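Local coordinates for protein catechol 1,2-dioxygenase (Acinetobacter sp., PDB 1DLT) that catalyses the iron(III)-dependent intradiol ring cleavage of catechol by dioxygen to cis,cis-muconate, the first step of catechol breakdown in the beta-ketoadipate pathway, at residues Ile225-Ser230 / Leu237-Asn242. Sequence-based numbering, arbitrary orientation.
With FE (Fe (III) ion), chain C; CAQ (catechol), chain D.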
loop_
_atom_site.group_PDB
_atom_site.type_symbol
_atom_site.label_atom_id
_atom_site.label_comp_id
_atom_site.label_asym_id
_atom_site.label_seq_id
_atom_site.Cartn_x
_atom_site.Cartn_y
_atom_site.Cartn_z
ATOM N N ILE A 225 -1.816 -21.844 -17.979
ATOM C CA ILE A 225 -1.292 -22.847 -17.072
ATOM C C ILE A 225 0.123 -22.467 -16.670
ATOM O O ILE A 225 0.966 -22.208 -17.526
ATOM C CB ILE A 225 -1.283 -24.226 -17.741
ATOM C CG1 ILE A 225 -2.712 -24.568 -18.179
ATOM C CG2 ILE A 225 -0.737 -25.279 -16.740
ATOM C CD1 ILE A 225 -2.895 -25.886 -18.977
ATOM N N HIS A 226 0.368 -22.438 -15.369
ATOM C CA HIS A 226 1.660 -22.060 -14.818
ATOM C C HIS A 226 2.658 -23.228 -14.747
ATOM O O HIS A 226 2.265 -24.386 -14.552
ATOM C CB HIS A 226 1.467 -21.529 -13.404
ATOM C CG HIS A 226 0.747 -20.229 -13.327
ATOM N ND1 HIS A 226 1.403 -19.017 -13.361
ATOM C CD2 HIS A 226 -0.567 -19.945 -13.189
ATOM C CE1 HIS A 226 0.518 -18.041 -13.241
ATOM N NE2 HIS A 226 -0.680 -18.578 -13.136
ATOM N N TYR A 227 3.941 -22.892 -14.881
ATOM C CA TYR A 227 5.019 -23.851 -14.797
ATOM C C TYR A 227 6.224 -23.301 -14.035
ATOM O O TYR A 227 6.573 -22.137 -14.159
ATOM C CB TYR A 227 5.602 -24.226 -16.184
ATOM C CG TYR A 227 4.829 -25.165 -17.074
ATOM C CD1 TYR A 227 3.809 -24.701 -17.900
ATOM C CD2 TYR A 227 5.155 -26.518 -17.122
ATOM C CE1 TYR A 227 3.141 -25.570 -18.766
ATOM C CE2 TYR A 227 4.492 -27.396 -17.980
ATOM C CZ TYR A 227 3.494 -26.910 -18.799
ATOM O OH TYR A 227 2.878 -27.733 -19.699
ATOM N N PHE A 228 6.832 -24.178 -13.251
ATOM C CA PHE A 228 8.123 -23.954 -12.617
ATOM C C PHE A 228 8.849 -25.226 -13.079
ATOM O O PHE A 228 8.282 -26.328 -12.986
ATOM C CB PHE A 228 8.085 -24.024 -11.149
ATOM C CG PHE A 228 7.896 -22.748 -10.395
ATOM C CD1 PHE A 228 8.267 -21.479 -10.919
ATOM C CD2 PHE A 228 7.417 -22.810 -9.112
ATOM C CE1 PHE A 228 8.144 -20.317 -10.086
ATOM C CE2 PHE A 228 7.296 -21.684 -8.298
ATOM C CZ PHE A 228 7.665 -20.434 -8.786
ATOM N N VAL A 229 10.040 -25.109 -13.631
ATOM C CA VAL A 229 10.796 -26.298 -13.965
ATOM C C VAL A 229 12.187 -26.084 -13.357
ATOM O O VAL A 229 12.825 -25.036 -13.573
ATOM C CB VAL A 229 10.938 -26.517 -15.488
ATOM C CG1 VAL A 229 11.633 -27.843 -15.758
ATOM C CG2 VAL A 229 9.577 -26.529 -16.129
ATOM N N SER A 230 12.625 -27.050 -12.548
ATOM C CA SER A 230 13.962 -26.990 -11.967
ATOM C C SER A 230 14.679 -28.339 -12.149
ATOM O O SER A 230 14.036 -29.402 -12.201
ATOM C CB SER A 230 13.896 -26.606 -10.491
ATOM O OG SER A 230 13.091 -27.503 -9.785
ATOM N N LEU A 237 13.281 -22.336 -14.217
ATOM C CA LEU A 237 12.458 -21.699 -15.264
ATOM C C LEU A 237 11.077 -21.371 -14.711
ATOM O O LEU A 237 10.423 -22.245 -14.147
ATOM C CB LEU A 237 12.166 -22.641 -16.457
ATOM C CG LEU A 237 12.167 -22.211 -17.910
ATOM C CD1 LEU A 237 11.297 -23.208 -18.654
ATOM C CD2 LEU A 237 11.582 -20.812 -18.101
ATOM N N THR A 238 10.607 -20.148 -14.934
ATOM C CA THR A 238 9.268 -19.755 -14.529
ATOM C C THR A 238 8.613 -19.352 -15.832
ATOM O O THR A 238 9.107 -18.483 -16.546
ATOM C CB THR A 238 9.258 -18.530 -13.603
ATOM O OG1 THR A 238 9.910 -18.867 -12.384
ATOM C CG2 THR A 238 7.826 -18.081 -13.306
ATOM N N THR A 239 7.509 -19.998 -16.166
ATOM C CA THR A 239 6.843 -19.646 -17.391
ATOM C C THR A 239 5.365 -20.059 -17.331
ATOM O O THR A 239 4.879 -20.509 -16.276
ATOM C CB THR A 239 7.566 -20.280 -18.620
ATOM O OG1 THR A 239 7.139 -19.590 -19.796
ATOM C CG2 THR A 239 7.217 -21.767 -18.780
ATOM N N GLN A 240 4.651 -19.851 -18.439
ATOM C CA GLN A 240 3.228 -20.199 -18.544
ATOM C C GLN A 240 2.916 -20.512 -19.994
ATOM O O GLN A 240 3.716 -20.199 -20.884
ATOM C CB GLN A 240 2.330 -19.026 -18.193
ATOM C CG GLN A 240 2.358 -18.485 -16.794
ATOM C CD GLN A 240 1.445 -17.260 -16.703
ATOM O OE1 GLN A 240 0.420 -17.229 -17.364
ATOM N NE2 GLN A 240 1.805 -16.265 -15.879
ATOM N N ILE A 241 1.762 -21.138 -20.227
ATOM C CA ILE A 241 1.279 -21.379 -21.583
ATOM C C ILE A 241 -0.163 -20.873 -21.585
ATOM O O ILE A 241 -0.849 -20.947 -20.554
ATOM C CB ILE A 241 1.360 -22.842 -22.019
ATOM C CG1 ILE A 241 0.588 -23.751 -21.063
ATOM C CG2 ILE A 241 2.807 -23.203 -22.167
ATOM C CD1 ILE A 241 0.663 -25.229 -21.404
ATOM N N ASN A 242 -0.567 -20.277 -22.711
ATOM C CA ASN A 242 -1.899 -19.712 -22.890
ATOM C C ASN A 242 -2.605 -20.605 -23.874
ATOM O O ASN A 242 -1.999 -21.036 -24.846
ATOM C CB ASN A 242 -1.837 -18.312 -23.515
ATOM C CG ASN A 242 -0.993 -17.382 -22.731
ATOM O OD1 ASN A 242 -1.328 -17.055 -21.599
ATOM N ND2 ASN A 242 0.136 -16.962 -23.300
HETATM FE FE FE C . -2.447 -17.693 -13.144
HETATM C C1 CAQ D . -1.987 -12.645 -12.006
HETATM C C2 CAQ D . -1.270 -13.595 -12.797
HETATM C C3 CAQ D . -1.819 -14.846 -13.039
HETATM O O3 CAQ D . -1.130 -15.766 -13.796
HETATM C C4 CAQ D . -3.060 -15.180 -12.527
HETATM O O4 CAQ D . -3.590 -16.420 -12.781
HETATM C C5 CAQ D . -3.770 -14.280 -11.761
HETATM C C6 CAQ D . -3.220 -12.982 -11.495
HETATM O O HOH W 1 4.218 -18.839 -13.842
HETATM O O HOH W 2 -2.171 -16.146 -11.295
#
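A beta hairpin in the catalytic domain, whose first strand supplies the iron ligands His-224 and His-226, pairs His-226 with Gln-240 in a non-hydrogen-bonded position. Strands 225-230 and 237-242 run antiparallel, with three hydrogen-bonded pairs: Ile-225 with Ile-241, Tyr-227 with Thr-239, and Val-229 with Leu-237. His-226 NE2 binds the ferric ion at 2.0 Å. Tyr-164 is another ligand, and catechol binds the iron through both oxygens. The side chains of Gln-240 and His-226 run side by side and point the same way. Gln-240 OE1 sits over one imidazole face, the amide plane is turned 45° from the ring, and Gln-240 NE2 lies 3.4 Å from His-226 CE1. Gln-240 CG stands beside the backbone N (chi1 -64°) and the chain then extends, which carries NE2 to within 3.6 Å of catechol O3. OE1 accepts a hydrogen bond from Arg-221 and NE2 donates one to the carbonyl of Ile-105, fixing the amide's rotation. A water in the imidazole plane accepts from His-226 ND1 at 2.9 Å and lies 3.0 Å from Thr-239 O. Further along this face, Thr-238 OG1 meets the edge of the Phe-228 ring, 3.2 Å from CE1. The other face bears mainly apolar side chains. There Ile-241 CD1 touches the edge of the Tyr-227 ring, 3.6 Å from CE1, while Tyr-227 OH is hydrogen-bonded to the Tyr-190 hydroxyl. Leu-290 of strand 283-291 and Leu-136 of strand 133-141 pack against Tyr-227. With NE2 on iron, ND1 donating to water and Trp-156 stacked on the ring, rotation of the His-226 imidazole should be restricted.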